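PDB 4R3U: 2-hydroxyisobutanoyl-CoA mutase large subunit from Aquincola tertiaricarbonis, which catalyses, together with its small cobalamin-binding partner subunit, the interconversion of 2-hydroxyisobutyryl-CoA and (3S)-3-hydroxybutyryl-CoA. Local coordinates for residues Q522-Q527 and M540-E545; E545-G550 and G554-K559; R360-A365 and L397-I402; F340-A345 and L366-G371. All coordinates share one frame; numbering follows the deposited sequence.

Interaction 1: residues Q522-Q527 and M540-E545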
loop_
_atom_site.group_PDB
_atom_site.type_symbol
_atom_site.label_atom_id
_atom_site.label_comp_id
_atom_site.label_asym_id
_atom_site.label_seq_id
_atom_site.Cartn_x
_atom_site.Cartn_y
_atom_site.Cartn_z
ATOM N N GLN A 522 37.862 13.782 36.951
ATOM C CA GLN A 522 37.387 13.345 38.273
ATOM C C GLN A 522 36.818 14.475 39.109
ATOM O O GLN A 522 35.779 14.291 39.750
ATOM C CB GLN A 522 38.453 12.550 39.037
ATOM C CG GLN A 522 38.743 11.169 38.426
ATOM C CD GLN A 522 37.523 10.323 38.220
ATOM O OE1 GLN A 522 36.648 10.189 39.093
ATOM N NE2 GLN A 522 37.435 9.742 37.044
ATOM N N ALA A 523 37.472 15.653 39.053
ATOM C CA ALA A 523 37.055 16.885 39.738
ATOM C C ALA A 523 35.710 17.386 39.178
ATOM O O ALA A 523 34.830 17.780 39.947
ATOM C CB ALA A 523 38.118 17.954 39.567
ATOM N N MET A 524 35.546 17.329 37.833
ATOM C CA MET A 524 34.340 17.746 37.137
ATOM C C MET A 524 33.171 16.806 37.481
ATOM O O MET A 524 32.025 17.259 37.495
ATOM C CB MET A 524 34.576 17.761 35.628
ATOM C CG MET A 524 35.206 19.023 35.095
ATOM S SD MET A 524 35.375 18.947 33.282
ATOM C CE MET A 524 35.841 20.621 32.943
ATOM N N LEU A 525 33.454 15.508 37.756
ATOM C CA LEU A 525 32.435 14.543 38.167
ATOM C C LEU A 525 31.940 14.895 39.581
ATOM O O LEU A 525 30.743 14.807 39.855
ATOM C CB LEU A 525 32.976 13.091 38.116
ATOM C CG LEU A 525 33.106 12.457 36.722
ATOM C CD1 LEU A 525 33.816 11.142 36.795
ATOM C CD2 LEU A 525 31.747 12.311 36.015
ATOM N N ASP A 526 32.858 15.340 40.457
ATOM C CA ASP A 526 32.531 15.766 41.815
ATOM C C ASP A 526 31.700 17.053 41.758
ATOM O O ASP A 526 30.845 17.268 42.619
ATOM C CB ASP A 526 33.799 15.997 42.650
ATOM C CG ASP A 526 34.623 14.777 43.023
ATOM O OD1 ASP A 526 34.114 13.644 42.877
ATOM O OD2 ASP A 526 35.762 14.962 43.524
ATOM N N GLN A 527 31.954 17.908 40.743
ATOM C CA GLN A 527 31.185 19.132 40.539
ATOM C C GLN A 527 29.780 18.736 40.066
ATOM O O GLN A 527 28.805 19.345 40.489
ATOM C CB GLN A 527 31.839 20.045 39.499
ATOM C CG GLN A 527 33.072 20.800 39.941
ATOM C CD GLN A 527 33.849 21.276 38.736
ATOM O OE1 GLN A 527 35.006 20.901 38.530
ATOM N NE2 GLN A 527 33.221 22.081 37.882
ATOM N N MET A 540 23.074 20.168 32.185
ATOM C CA MET A 540 23.619 20.302 30.831
ATOM C C MET A 540 24.982 20.972 30.660
ATOM O O MET A 540 25.855 20.330 30.072
ATOM C CB MET A 540 22.579 20.820 29.835
ATOM C CG MET A 540 21.494 19.796 29.512
ATOM S SD MET A 540 22.113 18.251 28.813
ATOM C CE MET A 540 22.991 18.851 27.360
ATOM N N PRO A 541 25.213 22.216 31.156
ATOM C CA PRO A 541 26.533 22.855 30.958
ATOM C C PRO A 541 27.757 22.035 31.359
ATOM O O PRO A 541 28.720 21.972 30.592
ATOM C CB PRO A 541 26.425 24.148 31.766
ATOM C CG PRO A 541 24.997 24.436 31.817
ATOM C CD PRO A 541 24.295 23.129 31.878
ATOM N N LEU A 542 27.715 21.409 32.548
ATOM C CA LEU A 542 28.822 20.609 33.065
ATOM C C LEU A 542 29.000 19.279 32.363
ATOM O O LEU A 542 30.138 18.833 32.255
ATOM C CB LEU A 542 28.735 20.452 34.594
ATOM C CG LEU A 542 29.977 20.017 35.352
ATOM C CD1 LEU A 542 31.194 20.818 34.952
ATOM C CD2 LEU A 542 29.744 20.163 36.799
ATOM N N THR A 543 27.894 18.643 31.896
ATOM C CA THR A 543 27.943 17.388 31.137
ATOM C C THR A 543 28.628 17.680 29.772
ATOM O O THR A 543 29.393 16.833 29.291
ATOM C CB THR A 543 26.556 16.746 30.977
ATOM O OG1 THR A 543 25.868 16.735 32.221
ATOM C CG2 THR A 543 26.629 15.317 30.443
ATOM N N ILE A 544 28.392 18.888 29.180
ATOM C CA ILE A 544 29.058 19.335 27.942
ATOM C C ILE A 544 30.587 19.420 28.195
ATOM O O ILE A 544 31.359 18.886 27.395
ATOM C CB ILE A 544 28.453 20.643 27.305
ATOM C CG1 ILE A 544 26.956 20.472 26.958
ATOM C CG2 ILE A 544 29.220 21.057 26.036
ATOM C CD1 ILE A 544 26.163 21.782 26.853
ATOM N N GLU A 545 31.014 20.001 29.338
ATOM C CA GLU A 545 32.436 20.091 29.686
ATOM C C GLU A 545 33.075 18.725 29.937
ATOM O O GLU A 545 34.196 18.461 29.485
ATOM C CB GLU A 545 32.663 21.047 30.855
ATOM C CG GLU A 545 32.577 22.516 30.456
ATOM C CD GLU A 545 33.406 22.911 29.243
ATOM O OE1 GLU A 545 34.642 22.721 29.289
ATOM O OE2 GLU A 545 32.810 23.341 28.225
#
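L542 meets M524 and Q527 across an antiparallel helical hairpin made by the consecutive helices 518-532 and 540-549; segments 522-527 and 540-545 run at 168° to each other with their axes 10.1 Å apart. The contact is one of van der Waals packing, and most of it is made by the isobutyl fork of L542. Its CG stands anti to the backbone N (chi1 -162°), which throws both methyls at the facing helix. CD2 presses against Q527 CB at 3.4 Å and lies 3.8 Å from the carbonyl oxygen M524 O, touching backbone as well as side chain. The other branch, CD1, comes up to the amide end of Q527, 3.8 Å from NE2; the two side chains cross at about a right angle. L528 and V531 of helix 518-532 also pack on L542, and a branched apolar residue suits such surroundings. An alanine here would probably open a gap facing Q527 CB and M524 O and take the apolar support from the Q527 amide end. A second apolar touch lies one turn along. Methionine is suited to it because its long unbranched chain reaches across to helix 540-549, where L546 and A549 also pack on it. Its terminal methyl CE stops 3.8 Å from E545 CB.

Interaction 2: residues E545-G550 and G554-K559; sequences ELVKAG and GDIVEK
I556 faces L546 and V547, and its CB is directed at helix 540-549. From CB the longer branch leaves with CG1 anti to the carbonyl carbon (chi1 -57°), which carries it to the facing helix. CG1 lies 4.2 Å from the L546 methyl CD1, as the two side chains slide past each other in opposite directions. The tip, CD1, goes further in: it reaches V547 CG1 at 3.9 Å and L546 CB at 4.1 Å, filling the angle between two successive residues. A bulky apolar residue suits the place, since helices 540-549, 518-532 (through L528) and 183-196 (through W184) all press on this side chain. A short turn joins the two consecutive helices. Helix 540-549 closes with a Schellman motif, in which G550 N bonds back to V547 O at 3.2 Å. G550 has a positive phi of 104°, where a CB would be jammed against the preceding carbonyl oxygen, so glycine fits. Beyond the turn D555 steadies the start of helix 553-564 by accepting the backbone N-H of T552 on OD2. G550 O and D555 OD2 are both acceptors, 4.5 Å apart, and the guanidinium NH1 of R516 serves the two, as a hydrogen bond to G550 and a salt bridge to D555.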
loop_
_atom_site.group_PDB
_atom_site.type_symbol
_atom_site.label_atom_id
_atom_site.label_comp_id
_atom_site.label_asym_id
_atom_site.label_seq_id
_atom_site.Cartn_x
_atom_site.Cartn_y
_atom_site.Cartn_z
ATOM N N GLU A 545 31.014 20.001 29.338
ATOM C CA GLU A 545 32.436 20.091 29.686
ATOM C C GLU A 545 33.075 18.725 29.937
ATOM O O GLU A 545 34.196 18.461 29.485
ATOM C CB GLU A 545 32.663 21.047 30.855
ATOM C CG GLU A 545 32.577 22.516 30.456
ATOM C CD GLU A 545 33.406 22.911 29.243
ATOM O OE1 GLU A 545 34.642 22.721 29.289
ATOM O OE2 GLU A 545 32.810 23.341 28.225
ATOM N N LEU A 546 32.318 17.835 30.578
ATOM C CA LEU A 546 32.736 16.474 30.881
ATOM C C LEU A 546 33.042 15.646 29.630
ATOM O O LEU A 546 34.163 15.148 29.499
ATOM C CB LEU A 546 31.684 15.769 31.749
ATOM C CG LEU A 546 31.798 15.993 33.263
ATOM C CD1 LEU A 546 30.485 15.658 33.950
ATOM C CD2 LEU A 546 32.960 15.190 33.856
ATOM N N VAL A 547 32.058 15.490 28.728
ATOM C CA VAL A 547 32.208 14.768 27.441
ATOM C C VAL A 547 33.410 15.301 26.607
ATOM O O VAL A 547 34.201 14.498 26.085
ATOM C CB VAL A 547 30.887 14.640 26.624
ATOM C CG1 VAL A 547 29.795 13.970 27.455
ATOM C CG2 VAL A 547 30.407 15.977 26.067
ATOM N N LYS A 548 33.586 16.657 26.587
ATOM C CA LYS A 548 34.690 17.362 25.931
ATOM C C LYS A 548 36.008 16.919 26.541
ATOM O O LYS A 548 36.965 16.644 25.804
ATOM C CB LYS A 548 34.549 18.889 26.097
ATOM C CG LYS A 548 33.730 19.551 25.015
ATOM C CD LYS A 548 33.340 20.960 25.381
ATOM C CE LYS A 548 32.944 21.772 24.166
ATOM N NZ LYS A 548 32.667 23.196 24.520
ATOM N N ALA A 549 36.049 16.839 27.894
ATOM C CA ALA A 549 37.239 16.493 28.657
ATOM C C ALA A 549 37.689 15.020 28.518
ATOM O O ALA A 549 38.793 14.665 28.947
ATOM C CB ALA A 549 37.044 16.888 30.116
ATOM N N GLY A 550 36.852 14.201 27.900
ATOM C CA GLY A 550 37.121 12.785 27.679
ATOM C C GLY A 550 36.365 11.830 28.590
ATOM O O GLY A 550 36.706 10.644 28.654
ATOM N N GLY A 554 29.448 6.063 31.028
ATOM C CA GLY A 554 29.602 5.271 32.242
ATOM C C GLY A 554 30.173 6.061 33.397
ATOM O O GLY A 554 29.673 5.941 34.514
ATOM N N ASP A 555 31.195 6.903 33.138
ATOM C CA ASP A 555 31.808 7.762 34.179
ATOM C C ASP A 555 30.728 8.655 34.816
ATOM O O ASP A 555 30.594 8.680 36.043
ATOM C CB ASP A 555 32.912 8.675 33.590
ATOM C CG ASP A 555 34.190 8.027 33.095
ATOM O OD1 ASP A 555 34.631 7.033 33.703
ATOM O OD2 ASP A 555 34.787 8.558 32.145
ATOM N N ILE A 556 29.941 9.342 33.947
ATOM C CA ILE A 556 28.846 10.263 34.261
ATOM C C ILE A 556 27.694 9.541 34.952
ATOM O O ILE A 556 27.268 9.979 36.032
ATOM C CB ILE A 556 28.409 11.095 33.003
ATOM C CG1 ILE A 556 29.620 11.894 32.407
ATOM C CG2 ILE A 556 27.255 12.049 33.331
ATOM C CD1 ILE A 556 29.457 12.366 30.949
ATOM N N VAL A 557 27.197 8.441 34.329
ATOM C CA VAL A 557 26.090 7.606 34.824
ATOM C C VAL A 557 26.385 7.005 36.207
ATOM O O VAL A 557 25.545 7.120 37.114
ATOM C CB VAL A 557 25.636 6.546 33.779
ATOM C CG1 VAL A 557 24.871 5.381 34.415
ATOM C CG2 VAL A 557 24.826 7.189 32.652
ATOM N N GLU A 558 27.575 6.373 36.369
ATOM C CA GLU A 558 27.970 5.727 37.633
ATOM C C GLU A 558 28.109 6.681 38.774
ATOM O O GLU A 558 27.624 6.376 39.865
ATOM C CB GLU A 558 29.215 4.860 37.480
ATOM C CG GLU A 558 28.972 3.614 36.648
ATOM C CD GLU A 558 27.810 2.729 37.062
ATOM O OE1 GLU A 558 27.820 2.221 38.209
ATOM O OE2 GLU A 558 26.901 2.527 36.221
ATOM N N LYS A 559 28.741 7.853 38.528
ATOM C CA LYS A 559 28.923 8.905 39.530
ATOM C C LYS A 559 27.560 9.332 40.129
ATOM O O LYS A 559 27.432 9.442 41.349
ATOM C CB LYS A 559 29.658 10.107 38.903
ATOM C CG LYS A 559 30.123 11.136 39.906
ATOM C CD LYS A 559 31.305 10.624 40.702
ATOM C CE LYS A 559 31.770 11.591 41.754
ATOM N NZ LYS A 559 32.987 11.081 42.444
#

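Interaction 3: residues R360-A365 and L397-I402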
loop_
_atom_site.group_PDB
_atom_site.type_symbol
_atom_site.label_atom_id
_atom_site.label_comp_id
_atom_site.label_asym_id
_atom_site.label_seq_id
_atom_site.Cartn_x
_atom_site.Cartn_y
_atom_site.Cartn_z
ATOM N N ARG A 360 1.473 -4.075 4.079
ATOM C CA ARG A 360 1.103 -3.622 5.413
ATOM C C ARG A 360 1.674 -2.252 5.681
ATOM O O ARG A 360 0.933 -1.359 6.083
ATOM C CB ARG A 360 1.636 -4.606 6.474
ATOM C CG ARG A 360 0.951 -5.962 6.470
ATOM C CD ARG A 360 1.511 -6.854 7.547
ATOM N NE ARG A 360 0.661 -8.021 7.751
ATOM C CZ ARG A 360 1.048 -9.282 7.646
ATOM N NH1 ARG A 360 2.307 -9.575 7.348
ATOM N NH2 ARG A 360 0.177 -10.266 7.852
ATOM N N THR A 361 2.986 -2.078 5.430
ATOM C CA THR A 361 3.762 -0.843 5.628
ATOM C C THR A 361 3.346 0.248 4.652
ATOM O O THR A 361 3.466 1.414 4.995
ATOM C CB THR A 361 5.268 -1.173 5.673
ATOM O OG1 THR A 361 5.497 -1.991 6.815
ATOM C CG2 THR A 361 6.174 0.060 5.730
ATOM N N SER A 362 2.846 -0.115 3.448
ATOM C CA SER A 362 2.365 0.880 2.461
ATOM C C SER A 362 1.132 1.594 3.022
ATOM O O SER A 362 1.107 2.822 3.079
ATOM C CB SER A 362 2.005 0.211 1.134
ATOM O OG SER A 362 3.196 -0.187 0.485
ATOM N N LEU A 363 0.137 0.800 3.499
ATOM C CA LEU A 363 -1.107 1.300 4.057
ATOM C C LEU A 363 -0.854 2.169 5.300
ATOM O O LEU A 363 -1.438 3.257 5.416
ATOM C CB LEU A 363 -2.070 0.122 4.352
ATOM C CG LEU A 363 -2.331 -0.823 3.176
ATOM C CD1 LEU A 363 -3.216 -1.960 3.570
ATOM C CD2 LEU A 363 -2.892 -0.094 1.959
ATOM N N GLN A 364 0.047 1.695 6.190
ATOM C CA GLN A 364 0.442 2.371 7.419
ATOM C C GLN A 364 1.184 3.692 7.134
ATOM O O GLN A 364 0.909 4.688 7.791
ATOM C CB GLN A 364 1.242 1.432 8.314
ATOM C CG GLN A 364 0.391 0.325 8.915
ATOM C CD GLN A 364 1.221 -0.820 9.433
ATOM O OE1 GLN A 364 2.388 -0.645 9.811
ATOM N NE2 GLN A 364 0.633 -2.027 9.471
ATOM N N ALA A 365 2.057 3.723 6.098
ATOM C CA ALA A 365 2.725 4.920 5.661
ATOM C C ALA A 365 1.667 5.923 5.170
ATOM O O ALA A 365 1.730 7.097 5.537
ATOM C CB ALA A 365 3.697 4.594 4.555
ATOM N N LEU A 397 12.050 3.305 1.852
ATOM C CA LEU A 397 12.151 4.658 1.296
ATOM C C LEU A 397 11.349 4.784 -0.013
ATOM O O LEU A 397 10.642 5.772 -0.171
ATOM C CB LEU A 397 13.620 5.074 1.094
ATOM C CG LEU A 397 14.380 5.425 2.368
ATOM C CD1 LEU A 397 15.886 5.340 2.151
ATOM C CD2 LEU A 397 13.968 6.800 2.887
ATOM N N ARG A 398 11.397 3.764 -0.912
ATOM C CA ARG A 398 10.646 3.776 -2.171
ATOM C C ARG A 398 9.145 3.869 -1.914
ATOM O O ARG A 398 8.426 4.540 -2.667
ATOM C CB ARG A 398 10.995 2.563 -3.060
ATOM C CG ARG A 398 12.435 2.500 -3.572
ATOM C CD ARG A 398 12.824 3.598 -4.546
ATOM N NE ARG A 398 14.255 3.543 -4.831
ATOM C CZ ARG A 398 15.179 4.302 -4.241
ATOM N NH1 ARG A 398 14.831 5.201 -3.330
ATOM N NH2 ARG A 398 16.458 4.168 -4.561
ATOM N N THR A 399 8.692 3.226 -0.817
ATOM C CA THR A 399 7.308 3.234 -0.346
ATOM C C THR A 399 6.870 4.680 -0.094
ATOM O O THR A 399 5.834 5.118 -0.620
ATOM C CB THR A 399 7.165 2.350 0.927
ATOM O OG1 THR A 399 7.645 1.025 0.640
ATOM C CG2 THR A 399 5.735 2.284 1.447
ATOM N N GLN A 400 7.681 5.426 0.677
ATOM C CA GLN A 400 7.421 6.816 1.036
ATOM C C GLN A 400 7.404 7.704 -0.215
ATOM O O GLN A 400 6.491 8.505 -0.396
ATOM C CB GLN A 400 8.464 7.296 2.079
ATOM C CG GLN A 400 8.236 6.721 3.476
ATOM C CD GLN A 400 9.051 7.420 4.553
ATOM O OE1 GLN A 400 8.880 8.618 4.824
ATOM N NE2 GLN A 400 9.925 6.680 5.234
ATOM N N GLN A 401 8.430 7.547 -1.068
ATOM C CA GLN A 401 8.645 8.280 -2.333
ATOM C C GLN A 401 7.522 8.065 -3.346
ATOM O O GLN A 401 7.209 8.997 -4.047
ATOM C CB GLN A 401 10.007 7.933 -2.927
ATOM C CG GLN A 401 11.159 8.356 -1.995
ATOM C CD GLN A 401 12.420 7.549 -2.204
ATOM O OE1 GLN A 401 12.451 6.526 -2.913
ATOM N NE2 GLN A 401 13.490 7.981 -1.574
ATOM N N ILE A 402 6.888 6.866 -3.384
ATOM C CA ILE A 402 5.739 6.566 -4.232
ATOM C C ILE A 402 4.500 7.321 -3.729
ATOM O O ILE A 402 3.758 7.892 -4.537
ATOM C CB ILE A 402 5.535 5.014 -4.392
ATOM C CG1 ILE A 402 6.464 4.484 -5.526
ATOM C CG2 ILE A 402 4.063 4.625 -4.689
ATOM C CD1 ILE A 402 6.867 3.125 -5.417
#
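T399 puts its methyl, CG2, against the turn of helix formed by T361, S362 and A365. CG2 lies 3.7 Å from S362 OG and 3.8 Å from S362 CA, with the carbonyl oxygen T361 O at 4.3 Å and A365 CB at 4.4 Å around it. The small serine and alanine suit this face: the backbones come close, S362 CA to T399 CA being 6.2 Å. The hydroxyls do not bond across: each is hydrogen-bonded to a carbonyl of its own helix, so S362 OG meets T399 only through the methyl. T399 OG1, anti to the carbonyl carbon (chi1 -56°), turns back to M395 O, and this leaves CG2 as the branch that faces S362; S362 OG likewise turns back to V358 O. Further out, R398 is held by a bond along its own helix from NH1 to Q401 OE1, 2.8 Å long. The donor meets a lone pair in the carbonyl plane, with an N-H...O angle of 145°. R398 NH1 also reaches Q120 O, while its NH2 makes a salt bridge to E485 of the second subunit; V359 of that subunit packs on both S362 and T399. Segments 360-365 and 397-402 cross at -44°, axes 9.9 Å apart, and their helices, 357-370 and 390-405, lie outside the TIM barrel. Beneath them lie the barrel strands: L397, Q400 and Q401 rest on M98 of strand 97-102, and T361 and Q364 on T344 of strand 340-344.

Interaction 4: residues F340-A345 and L366-G371. With 3HC (3-hydroxybutanoyl-coenzyme A), chain E.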
loop_
_atom_site.group_PDB
_atom_site.type_symbol
_atom_site.label_atom_id
_atom_site.label_comp_id
_atom_site.label_asym_id
_atom_site.label_seq_id
_atom_site.Cartn_x
_atom_site.Cartn_y
_atom_site.Cartn_z
ATOM N N PHE A 340 4.759 15.801 15.046
ATOM C CA PHE A 340 5.066 14.415 15.395
ATOM C C PHE A 340 5.815 13.613 14.339
ATOM O O PHE A 340 5.638 13.826 13.135
ATOM C CB PHE A 340 3.811 13.650 15.898
ATOM C CG PHE A 340 2.832 13.181 14.841
ATOM C CD1 PHE A 340 1.917 14.066 14.268
ATOM C CD2 PHE A 340 2.779 11.840 14.462
ATOM C CE1 PHE A 340 0.975 13.618 13.330
ATOM C CE2 PHE A 340 1.861 11.403 13.493
ATOM C CZ PHE A 340 0.960 12.289 12.946
ATOM N N HIS A 341 6.685 12.702 14.827
ATOM C CA HIS A 341 7.383 11.722 14.023
ATOM C C HIS A 341 6.473 10.509 14.107
ATOM O O HIS A 341 5.811 10.280 15.132
ATOM C CB HIS A 341 8.757 11.362 14.607
ATOM C CG HIS A 341 9.412 10.178 13.929
ATOM N ND1 HIS A 341 9.934 10.264 12.646
ATOM C CD2 HIS A 341 9.561 8.909 14.361
ATOM C CE1 HIS A 341 10.376 9.067 12.349
ATOM N NE2 HIS A 341 10.197 8.222 13.351
ATOM N N CYS A 342 6.435 9.733 13.033
ATOM C CA CYS A 342 5.603 8.539 12.972
ATOM C C CYS A 342 6.449 7.350 12.504
ATOM O O CYS A 342 7.343 7.505 11.680
ATOM C CB CYS A 342 4.398 8.777 12.053
ATOM S SG CYS A 342 3.153 7.467 12.083
ATOM N N GLN A 343 6.162 6.172 13.044
ATOM C CA GLN A 343 6.777 4.931 12.613
ATOM C C GLN A 343 5.627 3.995 12.400
ATOM O O GLN A 343 4.675 4.012 13.184
ATOM C CB GLN A 343 7.770 4.380 13.650
ATOM C CG GLN A 343 8.549 3.146 13.158
ATOM C CD GLN A 343 9.615 2.679 14.125
ATOM O OE1 GLN A 343 10.021 3.374 15.059
ATOM N NE2 GLN A 343 10.129 1.502 13.897
ATOM N N THR A 344 5.691 3.196 11.328
ATOM C CA THR A 344 4.673 2.216 11.004
ATOM C C THR A 344 4.735 1.106 12.057
ATOM O O THR A 344 5.804 0.907 12.673
ATOM C CB THR A 344 4.790 1.788 9.522
ATOM O OG1 THR A 344 6.041 1.137 9.294
ATOM C CG2 THR A 344 4.641 2.970 8.550
ATOM N N ALA A 345 3.580 0.428 12.331
ATOM C CA ALA A 345 3.525 -0.621 13.347
ATOM C C ALA A 345 4.298 -1.888 13.012
ATOM O O ALA A 345 3.845 -2.747 12.235
ATOM C CB ALA A 345 2.086 -0.952 13.685
ATOM N N LEU A 366 0.680 5.467 4.382
ATOM C CA LEU A 366 -0.401 6.305 3.867
ATOM C C LEU A 366 -1.242 6.932 4.991
ATOM O O LEU A 366 -1.548 8.120 4.911
ATOM C CB LEU A 366 -1.274 5.562 2.833
ATOM C CG LEU A 366 -2.390 6.412 2.150
ATOM C CD1 LEU A 366 -1.798 7.655 1.409
ATOM C CD2 LEU A 366 -3.242 5.564 1.251
ATOM N N SER A 367 -1.589 6.150 6.034
ATOM C CA SER A 367 -2.312 6.613 7.228
ATOM C C SER A 367 -1.516 7.757 7.908
ATOM O O SER A 367 -2.107 8.737 8.340
ATOM C CB SER A 367 -2.485 5.468 8.226
ATOM O OG SER A 367 -3.691 4.743 8.068
ATOM N N ALA A 368 -0.187 7.638 7.977
ATOM C CA ALA A 368 0.677 8.662 8.579
ATOM C C ALA A 368 0.646 9.990 7.799
ATOM O O ALA A 368 0.591 11.066 8.408
ATOM C CB ALA A 368 2.107 8.142 8.680
ATOM N N VAL A 369 0.644 9.889 6.455
ATOM C CA VAL A 369 0.622 11.008 5.501
ATOM C C VAL A 369 -0.753 11.703 5.553
ATOM O O VAL A 369 -0.825 12.932 5.606
ATOM C CB VAL A 369 0.993 10.490 4.079
ATOM C CG1 VAL A 369 0.794 11.562 3.011
ATOM C CG2 VAL A 369 2.424 9.978 4.053
ATOM N N LEU A 370 -1.840 10.906 5.567
ATOM C CA LEU A 370 -3.213 11.394 5.643
ATOM C C LEU A 370 -3.456 11.971 7.046
ATOM O O LEU A 370 -4.277 12.886 7.204
ATOM C CB LEU A 370 -4.217 10.262 5.308
ATOM C CG LEU A 370 -4.178 9.649 3.900
ATOM C CD1 LEU A 370 -5.380 8.782 3.676
ATOM C CD2 LEU A 370 -4.086 10.713 2.774
ATOM N N GLY A 371 -2.711 11.441 8.024
ATOM C CA GLY A 371 -2.684 11.868 9.422
ATOM C C GLY A 371 -1.868 13.122 9.693
ATOM O O GLY A 371 -1.969 13.693 10.784
HETATM N N1A 3HC E . 6.079 25.194 5.252
HETATM C C2A 3HC E . 7.185 26.032 5.771
HETATM N N3A 3HC E . 8.085 25.279 6.654
HETATM C C4A 3HC E . 7.886 23.965 6.919
HETATM C C5A 3HC E . 6.842 23.281 6.403
HETATM C C6A 3HC E . 5.949 23.901 5.601
HETATM N N6A 3HC E . 4.938 23.176 5.124
HETATM N N7A 3HC E . 6.937 22.023 6.841
HETATM C C8A 3HC E . 8.021 21.928 7.606
HETATM N N9A 3HC E . 8.587 23.129 7.680
HETATM C C1B 3HC E . 9.821 23.546 8.413
HETATM C C2B 3HC E . 9.674 23.428 9.916
HETATM O O2B 3HC E . 9.097 24.607 10.486
HETATM C C3B 3HC E . 11.112 23.223 10.361
HETATM O O3B 3HC E . 11.815 24.487 10.433
HETATM P P3B 3HC E . 12.780 24.897 11.661
HETATM O O7A 3HC E . 13.828 23.857 11.625
HETATM O O8A 3HC E . 13.235 26.248 11.250
HETATM O O9A 3HC E . 11.858 24.861 12.819
HETATM C C4B 3HC E . 11.721 22.408 9.225
HETATM O O4B 3HC E . 10.903 22.662 8.042
HETATM C C5B 3HC E . 11.771 20.911 9.580
HETATM O O5B 3HC E . 10.442 20.346 9.539
HETATM P P1A 3HC E . 9.689 19.709 10.835
HETATM O O1A 3HC E . 10.196 20.294 12.106
HETATM O O2A 3HC E . 8.238 19.741 10.582
HETATM O O3A 3HC E . 10.182 18.159 10.610
HETATM P P2A 3HC E . 11.422 17.400 11.335
HETATM O O4A 3HC E . 11.508 16.045 10.769
HETATM O O5A 3HC E . 12.642 18.244 11.351
HETATM O O6A 3HC E . 10.884 17.327 12.820
HETATM C CBP 3HC E . 9.868 16.367 14.800
HETATM C CCP 3HC E . 9.797 16.496 13.263
HETATM C CDP 3HC E . 9.557 17.757 15.370
HETATM C CEP 3HC E . 8.774 15.406 15.281
HETATM C CAP 3HC E . 11.289 15.905 15.267
HETATM O OAP 3HC E . 11.468 15.888 16.700
HETATM C C9P 3HC E . 11.861 14.625 14.592
HETATM O O9P 3HC E . 12.493 14.688 13.536
HETATM N N8P 3HC E . 11.711 13.478 15.274
HETATM C C7P 3HC E . 12.271 12.218 14.772
HETATM C C6P 3HC E . 12.185 11.139 15.843
HETATM C C5P 3HC E . 12.661 9.775 15.333
HETATM O O5P 3HC E . 12.970 9.574 14.156
HETATM N N4P 3HC E . 12.705 8.846 16.294
HETATM C C3P 3HC E . 13.108 7.472 16.031
HETATM C C2P 3HC E . 12.495 6.605 17.098
HETATM S S1P 3HC E . 12.849 4.843 16.821
HETATM C C1 3HC E . 12.015 4.212 18.287
HETATM O O1 3HC E . 12.080 4.745 19.392
HETATM C C2 3HC E . 11.109 2.984 18.085
HETATM C C3 3HC E . 11.906 1.681 17.987
HETATM O O3 3HC E . 12.842 1.779 16.920
HETATM C C4 3HC E . 12.627 1.364 19.307
#
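G371 O takes a hydrogen bond from R317 NH1, and the edge of the F340 ring lies beside it in plane, with F340 CE1 and F340 CZ each 3.9 Å from G371 O. The slightly positive ring edge probably suits a carbonyl oxygen, while F313 stacks on the ring. Glycine suits this position, for a CB on G371 would run into S367 O, the acceptor of its own backbone N-H. Two residues along the strand, C342 stands with SG anti to the backbone N (chi1 -171°), which lays the sulfur against A368 CB at 3.6 Å; two small residues let the helix settle on the sheet. This is the beta-alpha-beta unit 340-344, 357-370, 375-377 of the TIM barrel: F340 and C342 face the helix outside, H341 and Q343 the substrate channel inside. The imidazole of H341 lies under the pantetheine part of 3-hydroxybutanoyl-CoA, whose amide oxygen O5P sits over the ring centre, 3.1 Å above its plane. H341 CD2 is 3.4 Å from the amide carbon C5P, so the flat ring makes a floor for the amide, and the bond of ND1 to S375 OG helps fix its rotation. With an alanine here, the pantetheine amide would probably lose that floor and S375 OG its imidazole partner. Q343, extended and held by N379 through NE2, brings OE1 within 3.2 Å of C2, the carbon next to the thioester carbonyl of the same ligand.

How the interactions relate
The four contacts form two groups whose centres lie 37 to 45 Å apart. Interactions 1 and 2, with centres 7 Å apart, share E545 and helix 540-549, tying helices 518-532, 540-549 and 553-564 into one bundle; M524 CB packs on L546 CD2 at 3.5 Å, and D526 OD1 makes a 2.8 Å salt bridge to K559 NZ. Interactions 3 and 4, centres 10 Å apart, use successive turns of helix 357-370, and Q364 OE1 lies 3.0 Å from A345 N. Interaction 4 lines the acyl-CoA pocket itself. Interaction 3 adjoins it through helix 357-370, the T361 side chain about 9 Å from 5'-deoxyadenosine and about 11 Å from cobalamin. Both also touch the second subunit.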